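PDB 2Q18: 2-keto-3-deoxy-D-arabinonate dehydratase from Sulfolobus solfataricus, which catalyses the metal-dependent dehydration of 2-dehydro-3-deoxy-D-arabinonate to 2,5-dioxopentanoate, a step in the pathway that converts D-arabinonate to 2-oxoglutarate. Local coordinates for residues V107-I115 with R230-L240; F116-H127 with K182-P192. One frame throughout, in Å; residues are numbered along the deposited sequence.

Interaction 1. Residues V107-I115 with R230-L240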
loop_
_atom_site.group_PDB
_atom_site.type_symbol
_atom_site.label_atom_id
_atom_site.label_comp_id
_atom_site.label_asym_id
_atom_site.label_seq_id
_atom_site.Cartn_x
_atom_site.Cartn_y
_atom_site.Cartn_z
ATOM N N VAL A 107 21.532 3.894 41.817
ATOM C CA VAL A 107 20.221 3.852 41.153
ATOM C C VAL A 107 19.168 3.200 42.048
ATOM O O VAL A 107 18.019 3.644 42.096
ATOM C CB VAL A 107 20.270 3.121 39.778
ATOM C CG1 VAL A 107 18.887 3.062 39.144
ATOM C CG2 VAL A 107 21.225 3.815 38.832
ATOM N N TYR A 108 19.574 2.148 42.758
ATOM C CA TYR A 108 18.699 1.457 43.702
ATOM C C TYR A 108 18.125 2.415 44.753
ATOM O O TYR A 108 16.944 2.333 45.093
ATOM C CB TYR A 108 19.456 0.308 44.377
ATOM C CG TYR A 108 18.599 -0.559 45.270
ATOM C CD1 TYR A 108 18.560 -0.347 46.650
ATOM C CD2 TYR A 108 17.829 -1.595 44.738
ATOM C CE1 TYR A 108 17.775 -1.139 47.476
ATOM C CE2 TYR A 108 17.037 -2.393 45.558
ATOM C CZ TYR A 108 17.018 -2.161 46.924
ATOM O OH TYR A 108 16.242 -2.948 47.740
ATOM N N ASP A 109 18.965 3.327 45.242
ATOM C CA ASP A 109 18.582 4.277 46.291
ATOM C C ASP A 109 18.029 5.609 45.763
ATOM O O ASP A 109 17.522 6.420 46.542
ATOM C CB ASP A 109 19.773 4.549 47.220
ATOM C CG ASP A 109 20.220 3.312 47.988
ATOM O OD1 ASP A 109 19.357 2.507 48.405
ATOM O OD2 ASP A 109 21.441 3.154 48.184
ATOM N N ALA A 110 18.125 5.826 44.450
ATOM C CA ALA A 110 17.756 7.109 43.844
ATOM C C ALA A 110 16.279 7.187 43.470
ATOM O O ALA A 110 15.617 6.160 43.323
ATOM C CB ALA A 110 18.626 7.388 42.629
ATOM N N VAL A 111 15.765 8.407 43.323
ATOM C CA VAL A 111 14.381 8.598 42.877
ATOM C C VAL A 111 14.201 8.154 41.418
ATOM O O VAL A 111 13.155 7.619 41.059
ATOM C CB VAL A 111 13.853 10.062 43.088
ATOM C CG1 VAL A 111 13.893 10.455 44.573
ATOM C CG2 VAL A 111 14.625 11.070 42.250
ATOM N N ARG A 112 15.231 8.373 40.602
ATOM C CA ARG A 112 15.191 8.055 39.172
ATOM C C ARG A 112 15.643 6.616 38.898
ATOM O O ARG A 112 16.796 6.267 39.168
ATOM C CB ARG A 112 16.058 9.038 38.368
ATOM C CG ARG A 112 16.010 8.808 36.849
ATOM C CD ARG A 112 16.910 9.773 36.081
ATOM N NE ARG A 112 16.533 11.169 36.307
ATOM C CZ ARG A 112 15.579 11.820 35.645
ATOM N NH1 ARG A 112 15.322 13.089 35.942
ATOM N NH2 ARG A 112 14.884 11.218 34.687
ATOM N N PRO A 113 14.738 5.784 38.353
ATOM C CA PRO A 113 15.089 4.411 37.991
ATOM C C PRO A 113 15.937 4.352 36.721
ATOM O O PRO A 113 16.020 5.340 35.983
ATOM C CB PRO A 113 13.725 3.759 37.745
ATOM C CG PRO A 113 12.862 4.877 37.269
ATOM C CD PRO A 113 13.326 6.089 38.049
ATOM N N GLU A 114 16.564 3.203 36.476
ATOM C CA GLU A 114 17.278 2.979 35.229
ATOM C C GLU A 114 16.290 2.617 34.122
ATOM O O GLU A 114 15.443 1.739 34.299
ATOM C CB GLU A 114 18.312 1.866 35.387
ATOM C CG GLU A 114 19.147 1.626 34.134
ATOM C CD GLU A 114 19.840 0.281 34.135
ATOM O OE1 GLU A 114 19.333 -0.653 34.785
ATOM O OE2 GLU A 114 20.891 0.161 33.478
ATOM N N ILE A 115 16.399 3.314 32.994
ATOM C CA ILE A 115 15.599 3.038 31.796
ATOM C C ILE A 115 16.555 3.020 30.609
ATOM O O ILE A 115 17.332 3.958 30.425
ATOM C CB ILE A 115 14.514 4.137 31.564
ATOM C CG1 ILE A 115 13.466 4.164 32.692
ATOM C CG2 ILE A 115 13.849 4.001 30.182
ATOM C CD1 ILE A 115 12.555 2.938 32.785
ATOM N N ARG A 230 10.768 -4.013 43.886
ATOM C CA ARG A 230 10.731 -2.838 44.750
ATOM C C ARG A 230 10.366 -1.591 43.944
ATOM O O ARG A 230 9.557 -0.771 44.385
ATOM C CB ARG A 230 12.081 -2.671 45.453
ATOM C CG ARG A 230 12.165 -1.495 46.411
ATOM C CD ARG A 230 13.485 -1.516 47.161
ATOM N NE ARG A 230 13.883 -0.193 47.644
ATOM C CZ ARG A 230 14.588 0.689 46.937
ATOM N NH1 ARG A 230 14.976 0.409 45.696
ATOM N NH2 ARG A 230 14.903 1.862 47.471
ATOM N N ARG A 231 10.965 -1.459 42.764
ATOM C CA ARG A 231 10.634 -0.384 41.840
ATOM C C ARG A 231 9.429 -0.798 40.998
ATOM O O ARG A 231 9.552 -1.623 40.088
ATOM C CB ARG A 231 11.839 -0.068 40.952
ATOM C CG ARG A 231 11.737 1.250 40.214
ATOM C CD ARG A 231 12.075 2.423 41.115
ATOM N NE ARG A 231 13.512 2.557 41.334
ATOM C CZ ARG A 231 14.110 3.694 41.672
ATOM N NH1 ARG A 231 15.426 3.725 41.846
ATOM N NH2 ARG A 231 13.394 4.803 41.825
ATOM N N LYS A 232 8.267 -0.227 41.307
ATOM C CA LYS A 232 7.012 -0.632 40.673
ATOM C C LYS A 232 6.923 -0.258 39.186
ATOM O O LYS A 232 7.592 0.673 38.726
ATOM C CB LYS A 232 5.803 -0.115 41.465
ATOM C CG LYS A 232 5.580 1.398 41.411
ATOM C CD LYS A 232 4.872 1.911 42.670
ATOM C CE LYS A 232 3.422 1.433 42.759
ATOM N NZ LYS A 232 2.677 2.114 43.856
ATOM N N ILE A 233 6.093 -0.997 38.454
ATOM C CA ILE A 233 5.962 -0.857 37.002
ATOM C C ILE A 233 5.436 0.527 36.604
ATOM O O ILE A 233 5.955 1.145 35.673
ATOM C CB ILE A 233 5.073 -1.983 36.408
ATOM C CG1 ILE A 233 5.694 -3.354 36.707
ATOM C CG2 ILE A 233 4.864 -1.779 34.903
ATOM C CD1 ILE A 233 4.753 -4.527 36.513
ATOM N N GLU A 234 4.412 0.993 37.317
ATOM C CA GLU A 234 3.841 2.335 37.149
ATOM C C GLU A 234 4.925 3.419 37.111
ATOM O O GLU A 234 4.900 4.295 36.249
ATOM C CB GLU A 234 2.833 2.606 38.276
ATOM C CG GLU A 234 2.281 4.030 38.359
ATOM C CD GLU A 234 1.444 4.274 39.622
ATOM O OE1 GLU A 234 1.724 3.649 40.674
ATOM O OE2 GLU A 234 0.507 5.104 39.563
ATOM N N GLU A 235 5.882 3.335 38.033
ATOM C CA GLU A 235 6.986 4.287 38.099
ATOM C C GLU A 235 7.942 4.123 36.919
ATOM O O GLU A 235 8.455 5.113 36.385
ATOM C CB GLU A 235 7.745 4.140 39.421
ATOM C CG GLU A 235 8.808 5.211 39.653
ATOM C CD GLU A 235 9.609 4.997 40.930
ATOM O OE1 GLU A 235 9.101 4.344 41.871
ATOM O OE2 GLU A 235 10.758 5.487 40.993
ATOM N N GLN A 236 8.183 2.874 36.518
ATOM C CA GLN A 236 9.036 2.597 35.363
ATOM C C GLN A 236 8.431 3.219 34.104
ATOM O O GLN A 236 9.143 3.842 33.316
ATOM C CB GLN A 236 9.236 1.092 35.164
ATOM C CG GLN A 236 9.877 0.368 36.351
ATOM C CD GLN A 236 10.131 -1.105 36.064
ATOM O OE1 GLN A 236 10.005 -1.558 34.924
ATOM N NE2 GLN A 236 10.496 -1.855 37.095
ATOM N N ILE A 237 7.120 3.048 33.934
ATOM C CA ILE A 237 6.395 3.620 32.797
ATOM C C ILE A 237 6.466 5.152 32.819
ATOM O O ILE A 237 6.734 5.773 31.789
ATOM C CB ILE A 237 4.919 3.148 32.743
ATOM C CG1 ILE A 237 4.843 1.623 32.580
ATOM C CG2 ILE A 237 4.168 3.849 31.604
ATOM C CD1 ILE A 237 3.444 1.049 32.740
ATOM N N GLN A 238 6.244 5.742 33.997
ATOM C CA GLN A 238 6.343 7.196 34.191
ATOM C C GLN A 238 7.647 7.767 33.625
ATOM O O GLN A 238 7.625 8.714 32.846
ATOM C CB GLN A 238 6.194 7.557 35.680
ATOM C CG GLN A 238 6.414 9.040 36.004
ATOM C CD GLN A 238 6.461 9.356 37.505
ATOM O OE1 GLN A 238 6.647 10.509 37.891
ATOM N NE2 GLN A 238 6.294 8.339 38.348
ATOM N N TYR A 239 8.777 7.180 34.008
ATOM C CA TYR A 239 10.080 7.669 33.555
ATOM C C TYR A 239 10.389 7.315 32.095
ATOM O O TYR A 239 11.135 8.034 31.428
ATOM C CB TYR A 239 11.199 7.206 34.495
ATOM C CG TYR A 239 11.263 8.010 35.778
ATOM C CD1 TYR A 239 10.409 7.728 36.847
ATOM C CD2 TYR A 239 12.162 9.069 35.914
ATOM C CE1 TYR A 239 10.461 8.477 38.027
ATOM C CE2 TYR A 239 12.220 9.823 37.088
ATOM C CZ TYR A 239 11.368 9.521 38.137
ATOM O OH TYR A 239 11.423 10.267 39.293
ATOM N N LEU A 240 9.812 6.215 31.611
ATOM C CA LEU A 240 9.949 5.826 30.205
ATOM C C LEU A 240 9.335 6.869 29.267
ATOM O O LEU A 240 9.974 7.294 28.303
ATOM C CB LEU A 240 9.311 4.451 29.943
ATOM C CG LEU A 240 9.158 4.032 28.470
ATOM C CD1 LEU A 240 10.510 3.971 27.768
ATOM C CD2 LEU A 240 8.419 2.704 28.332
#

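Interaction 2. Residues F116-H127 with K182-P192. With PO4 (phosphate ion), chain B.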
loop_
_atom_site.group_PDB
_atom_site.type_symbol
_atom_site.label_atom_id
_atom_site.label_comp_id
_atom_site.label_asym_id
_atom_site.label_seq_id
_atom_site.Cartn_x
_atom_site.Cartn_y
_atom_site.Cartn_z
ATOM N N PHE A 116 16.514 1.950 29.814
ATOM C CA PHE A 116 17.368 1.855 28.626
ATOM C C PHE A 116 16.600 1.336 27.411
ATOM O O PHE A 116 15.594 0.649 27.558
ATOM C CB PHE A 116 18.611 0.989 28.904
ATOM C CG PHE A 116 18.294 -0.420 29.350
ATOM C CD1 PHE A 116 18.163 -1.448 28.416
ATOM C CD2 PHE A 116 18.140 -0.719 30.702
ATOM C CE1 PHE A 116 17.867 -2.752 28.822
ATOM C CE2 PHE A 116 17.844 -2.023 31.121
ATOM C CZ PHE A 116 17.707 -3.039 30.178
ATOM N N PHE A 117 17.072 1.677 26.217
ATOM C CA PHE A 117 16.513 1.128 24.986
ATOM C C PHE A 117 17.089 -0.273 24.779
ATOM O O PHE A 117 18.307 -0.461 24.828
ATOM C CB PHE A 117 16.845 2.025 23.786
ATOM C CG PHE A 117 16.190 1.588 22.497
ATOM C CD1 PHE A 117 16.891 0.820 21.568
ATOM C CD2 PHE A 117 14.875 1.946 22.212
ATOM C CE1 PHE A 117 16.289 0.411 20.370
ATOM C CE2 PHE A 117 14.263 1.543 21.022
ATOM C CZ PHE A 117 14.972 0.773 20.100
ATOM N N LYS A 118 16.212 -1.242 24.533
ATOM C CA LYS A 118 16.618 -2.646 24.450
ATOM C C LYS A 118 16.674 -3.188 23.021
ATOM O O LYS A 118 17.687 -3.764 22.618
ATOM C CB LYS A 118 15.715 -3.519 25.334
ATOM C CG LYS A 118 15.927 -5.038 25.191
ATOM C CD LYS A 118 17.357 -5.464 25.537
ATOM C CE LYS A 118 17.581 -6.932 25.197
ATOM N NZ LYS A 118 18.981 -7.371 25.516
ATOM N N ALA A 119 15.593 -3.017 22.261
ATOM C CA ALA A 119 15.526 -3.601 20.932
ATOM C C ALA A 119 14.526 -2.934 20.001
ATOM O O ALA A 119 13.544 -2.329 20.436
ATOM C CB ALA A 119 15.221 -5.121 21.031
ATOM N N THR A 120 14.812 -3.054 18.710
ATOM C CA THR A 120 13.836 -2.843 17.648
ATOM C C THR A 120 13.182 -4.211 17.389
ATOM O O THR A 120 13.734 -5.235 17.815
ATOM C CB THR A 120 14.538 -2.340 16.377
ATOM O OG1 THR A 120 15.644 -3.207 16.073
ATOM C CG2 THR A 120 15.048 -0.904 16.581
ATOM N N PRO A 121 12.010 -4.244 16.712
ATOM C CA PRO A 121 11.317 -5.523 16.494
ATOM C C PRO A 121 12.152 -6.600 15.771
ATOM O O PRO A 121 12.019 -7.785 16.083
ATOM C CB PRO A 121 10.078 -5.132 15.661
ATOM C CG PRO A 121 10.368 -3.758 15.123
ATOM C CD PRO A 121 11.258 -3.109 16.141
ATOM N N ASN A 122 12.998 -6.191 14.827
ATOM C CA ASN A 122 13.829 -7.125 14.072
ATOM C C ASN A 122 14.983 -7.730 14.887
ATOM O O ASN A 122 15.594 -8.708 14.461
ATOM C CB ASN A 122 14.377 -6.461 12.805
ATOM C CG ASN A 122 15.326 -5.311 13.113
ATOM O OD1 ASN A 122 14.972 -4.377 13.839
ATOM N ND2 ASN A 122 16.531 -5.368 12.557
ATOM N N ARG A 123 15.291 -7.131 16.036
ATOM C CA ARG A 123 16.309 -7.666 16.941
ATOM C C ARG A 123 15.698 -8.608 17.986
ATOM O O ARG A 123 16.421 -9.199 18.789
ATOM C CB ARG A 123 17.084 -6.531 17.626
ATOM C CG ARG A 123 18.025 -5.751 16.696
ATOM C CD ARG A 123 18.770 -4.669 17.474
ATOM N NE ARG A 123 19.739 -3.938 16.654
ATOM C CZ ARG A 123 19.463 -2.854 15.930
ATOM N NH1 ARG A 123 18.232 -2.363 15.895
ATOM N NH2 ARG A 123 20.424 -2.265 15.221
ATOM N N CYS A 124 14.374 -8.742 17.970
ATOM C CA CYS A 124 13.665 -9.637 18.881
ATOM C C CYS A 124 13.334 -10.965 18.210
ATOM O O CYS A 124 13.166 -11.029 16.989
ATOM C CB CYS A 124 12.361 -9.004 19.363
ATOM S SG CYS A 124 12.553 -7.431 20.211
ATOM N N VAL A 125 13.236 -12.016 19.024
ATOM C CA VAL A 125 12.789 -13.331 18.560
ATOM C C VAL A 125 11.672 -13.817 19.469
ATOM O O VAL A 125 11.404 -13.208 20.511
ATOM C CB VAL A 125 13.950 -14.372 18.510
ATOM C CG1 VAL A 125 15.112 -13.848 17.669
ATOM C CG2 VAL A 125 14.420 -14.749 19.908
ATOM N N GLY A 126 11.011 -14.896 19.065
ATOM C CA GLY A 126 9.904 -15.444 19.830
ATOM C C GLY A 126 10.143 -16.860 20.327
ATOM O O GLY A 126 11.250 -17.397 20.225
ATOM N N HIS A 127 9.090 -17.438 20.894
ATOM C CA HIS A 127 9.069 -18.819 21.357
ATOM C C HIS A 127 9.569 -19.771 20.270
ATOM O O HIS A 127 9.093 -19.735 19.134
ATOM C CB HIS A 127 7.641 -19.173 21.776
ATOM C CG HIS A 127 7.515 -20.478 22.500
ATOM N ND1 HIS A 127 8.123 -20.721 23.713
ATOM C CD2 HIS A 127 6.820 -21.600 22.195
ATOM C CE1 HIS A 127 7.822 -21.943 24.115
ATOM N NE2 HIS A 127 7.028 -22.496 23.214
ATOM N N LYS A 182 23.586 -4.964 25.261
ATOM C CA LYS A 182 22.129 -5.131 25.289
ATOM C C LYS A 182 21.457 -5.199 23.918
ATOM O O LYS A 182 20.419 -5.841 23.785
ATOM C CB LYS A 182 21.477 -3.992 26.083
ATOM C CG LYS A 182 21.751 -4.000 27.583
ATOM C CD LYS A 182 20.860 -4.976 28.312
ATOM C CE LYS A 182 21.061 -4.877 29.812
ATOM N NZ LYS A 182 20.216 -5.879 30.522
ATOM N N ILE A 183 22.031 -4.522 22.923
ATOM C CA ILE A 183 21.360 -4.304 21.631
ATOM C C ILE A 183 22.125 -4.940 20.473
ATOM O O ILE A 183 23.194 -4.465 20.087
ATOM C CB ILE A 183 21.133 -2.781 21.324
ATOM C CG1 ILE A 183 20.592 -2.036 22.555
ATOM C CG2 ILE A 183 20.191 -2.601 20.118
ATOM C CD1 ILE A 183 20.678 -0.500 22.455
ATOM N N TYR A 184 21.554 -6.007 19.917
ATOM C CA TYR A 184 22.159 -6.757 18.813
ATOM C C TYR A 184 21.155 -7.795 18.293
ATOM O O TYR A 184 20.110 -8.004 18.909
ATOM C CB TYR A 184 23.480 -7.418 19.256
ATOM C CG TYR A 184 23.344 -8.352 20.441
ATOM C CD1 TYR A 184 23.104 -9.714 20.251
ATOM C CD2 TYR A 184 23.459 -7.880 21.749
ATOM C CE1 TYR A 184 22.967 -10.580 21.333
ATOM C CE2 TYR A 184 23.328 -8.742 22.841
ATOM C CZ TYR A 184 23.085 -10.091 22.619
ATOM O OH TYR A 184 22.956 -10.962 23.678
ATOM N N ALA A 185 21.454 -8.431 17.160
ATOM C CA ALA A 185 20.539 -9.422 16.589
ATOM C C ALA A 185 20.341 -10.582 17.558
ATOM O O ALA A 185 21.308 -11.211 17.985
ATOM C CB ALA A 185 21.052 -9.927 15.242
ATOM N N GLY A 186 19.086 -10.839 17.920
ATOM C CA GLY A 186 18.749 -11.907 18.857
ATOM C C GLY A 186 19.017 -11.593 20.321
ATOM O O GLY A 186 19.154 -12.509 21.137
ATOM N N CYS A 187 19.067 -10.304 20.664
ATOM C CA CYS A 187 19.369 -9.868 22.035
ATOM C C CYS A 187 18.163 -9.983 22.960
ATOM O O CYS A 187 18.268 -9.760 24.173
ATOM C CB CYS A 187 19.853 -8.421 22.031
ATOM S SG CYS A 187 18.568 -7.214 21.547
ATOM N N CYS A 188 17.020 -10.337 22.386
ATOM C CA CYS A 188 15.754 -10.196 23.077
ATOM C C CYS A 188 14.745 -11.248 22.617
ATOM O O CYS A 188 14.595 -11.475 21.417
ATOM C CB CYS A 188 15.212 -8.788 22.778
ATOM S SG CYS A 188 13.730 -8.396 23.620
ATOM N N ALA A 189 14.049 -11.876 23.568
ATOM C CA ALA A 189 12.994 -12.841 23.252
ATOM C C ALA A 189 11.767 -12.614 24.112
ATOM O O ALA A 189 11.892 -12.247 25.277
ATOM C CB ALA A 189 13.493 -14.267 23.437
ATOM N N PHE A 190 10.581 -12.845 23.551
ATOM C CA PHE A 190 9.352 -12.691 24.331
ATOM C C PHE A 190 8.195 -13.553 23.845
ATOM O O PHE A 190 8.149 -13.965 22.689
ATOM C CB PHE A 190 8.932 -11.209 24.449
ATOM C CG PHE A 190 8.393 -10.614 23.174
ATOM C CD1 PHE A 190 7.019 -10.548 22.950
ATOM C CD2 PHE A 190 9.255 -10.100 22.213
ATOM C CE1 PHE A 190 6.512 -9.989 21.770
ATOM C CE2 PHE A 190 8.757 -9.544 21.030
ATOM C CZ PHE A 190 7.385 -9.492 20.812
ATOM N N GLY A 191 7.255 -13.799 24.750
ATOM C CA GLY A 191 6.110 -14.651 24.482
ATOM C C GLY A 191 5.969 -15.720 25.553
ATOM O O GLY A 191 6.388 -15.507 26.695
ATOM N N PRO A 192 5.385 -16.883 25.200
ATOM C CA PRO A 192 4.857 -17.223 23.871
ATOM C C PRO A 192 3.533 -16.523 23.566
ATOM O O PRO A 192 3.067 -16.550 22.423
ATOM C CB PRO A 192 4.655 -18.744 23.939
ATOM C CG PRO A 192 4.540 -19.066 25.385
ATOM C CD PRO A 192 5.229 -17.986 26.169
HETATM P P PO4 B . 21.167 -3.468 33.806
HETATM O O1 PO4 B . 20.976 -4.835 33.194
HETATM O O2 PO4 B . 21.263 -2.442 32.711
HETATM O O3 PO4 B . 19.988 -3.185 34.698
HETATM O O4 PO4 B . 22.425 -3.433 34.633
HETATM O O HOH W 1 17.230 -10.632 15.474
HETATM O O HOH W 2 6.725 -15.859 21.254
#

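Interaction 1. Residues V107-I115 with R230-L240
Tyr239 lays its ring against Pro113, and beside it Arg231 reaches the carbonyls of the turn that follows helix 103-109. The Tyr239 ring takes Pro113 on one face: Pro113 CD sits 3.5 Å from the ring centroid and only 10° off the normal, a CH-pi contact over the middle of the ring. At the edge of the same ring lies Arg112 NH2, with guanidinium and ring planes almost perpendicular; the charge of Arg112 is met by Asp136 of the second subunit.

Arg231 reaches the turn with its chain folded twice, at chi2 and chi3, which lays one guanidinium face over Pro113 CB and brings the nitrogens to backbone carbonyls. Arg231 NH1 donates to Ala110 O at 2.9 Å, a second, weak bond runs from Arg231 NH2 to the same oxygen, and Arg231 NH2 also makes a salt bridge to Glu235 OE2 (2.8 Å) on the syn side of the carboxylate. A leucine in place of Arg231 would probably leave Ala110 O without these donors and the Glu235 carboxylate without its cationic mate.

Next door, Arg230 lies flat on Tyr108, guanidinium and ring centres 3.9 Å apart and planes 20° apart, a stacked cation-pi pair, while Arg230 NH1 bonds Tyr108 O at 2.8 Å. Tyr108 is close to Ile81 of the substrate site.

Further along, Ile115 CG2 meets Leu240 CD1 at 4.1 Å. Here helix 233-241 rests on strands 140-150 and 250-253, strand 76-80 adds Trp77 beside Ile115 and Leu240, and the second subunit packs against Arg112.

Interaction 2. Residues F116-H127 with K182-P192
Lys118 and the backbone of 182-192 meet in the core of the FAH-family fold, where Lys118 and Ala119 form a classic beta bulge opposite Val76 and, farther on, strand 124-125 runs parallel to strand 188-195. From CB, Lys118 starts with CG anti to the backbone N (chi1 172°) and bends at chi2 (60°), which turns the chain back toward the other segment. Lys118 CD then passes Lys182 O at 3.5 Å, and Lys118 CE lies against Cys188 CB and Cys187 SG. At the tip, Lys118 NZ bonds two buried carbonyls: Lys182 O at 2.7 Å, in the carbonyl plane on a lone pair, and Cys187 O at 2.8 Å, from above the plane. A salt bridge to Asp164, a magnesium ligand, adds a third partner, so Lys118 probably helps to position that carboxylate.

Lys182, a substrate-binding residue, crosses Phe116 at about a right angle, its CD 3.8 Å from Phe116 CE1; its NZ is paired with Asp164 and Glu143 and also bonds the phosphate, probably from the crystallisation liquor. Ile183 CG2 lies over one face of the Arg123 guanidinium, whose NE and NH1 are held by Asn244 and Glu75 of the second subunit.

In the parallel pair, Val125 N donates to Cys188 O, and Phe190 N to Val125 O. On one face of this pair Cys124 SG and Cys188 SG touch at 3.7 Å; on the other, Val125 CG2 packs against Ala189 CB, also at 3.7 Å.

Overall arrangement
Strand 114-119 joins the two contacts: interaction 1 uses its start and the turn before it, interaction 2 its remainder, and their centres lie 21 Å apart. Interaction 1 is partly buried and sits toward the outside of the chain, where arginines grip carbonyls at a helix end and aromatic faces take a proline or a guanidinium. Interaction 2 lies in the core, its centre about 8 Å from the centre of the chain, and combines parallel strand bonding and small side chains with two lysines whose charges meet metal-site carboxylates. Both touch the second subunit, with Arg112 and Arg123 each forming a salt bridge to it, consistent with a part for both in joining subunits of the homotetramer.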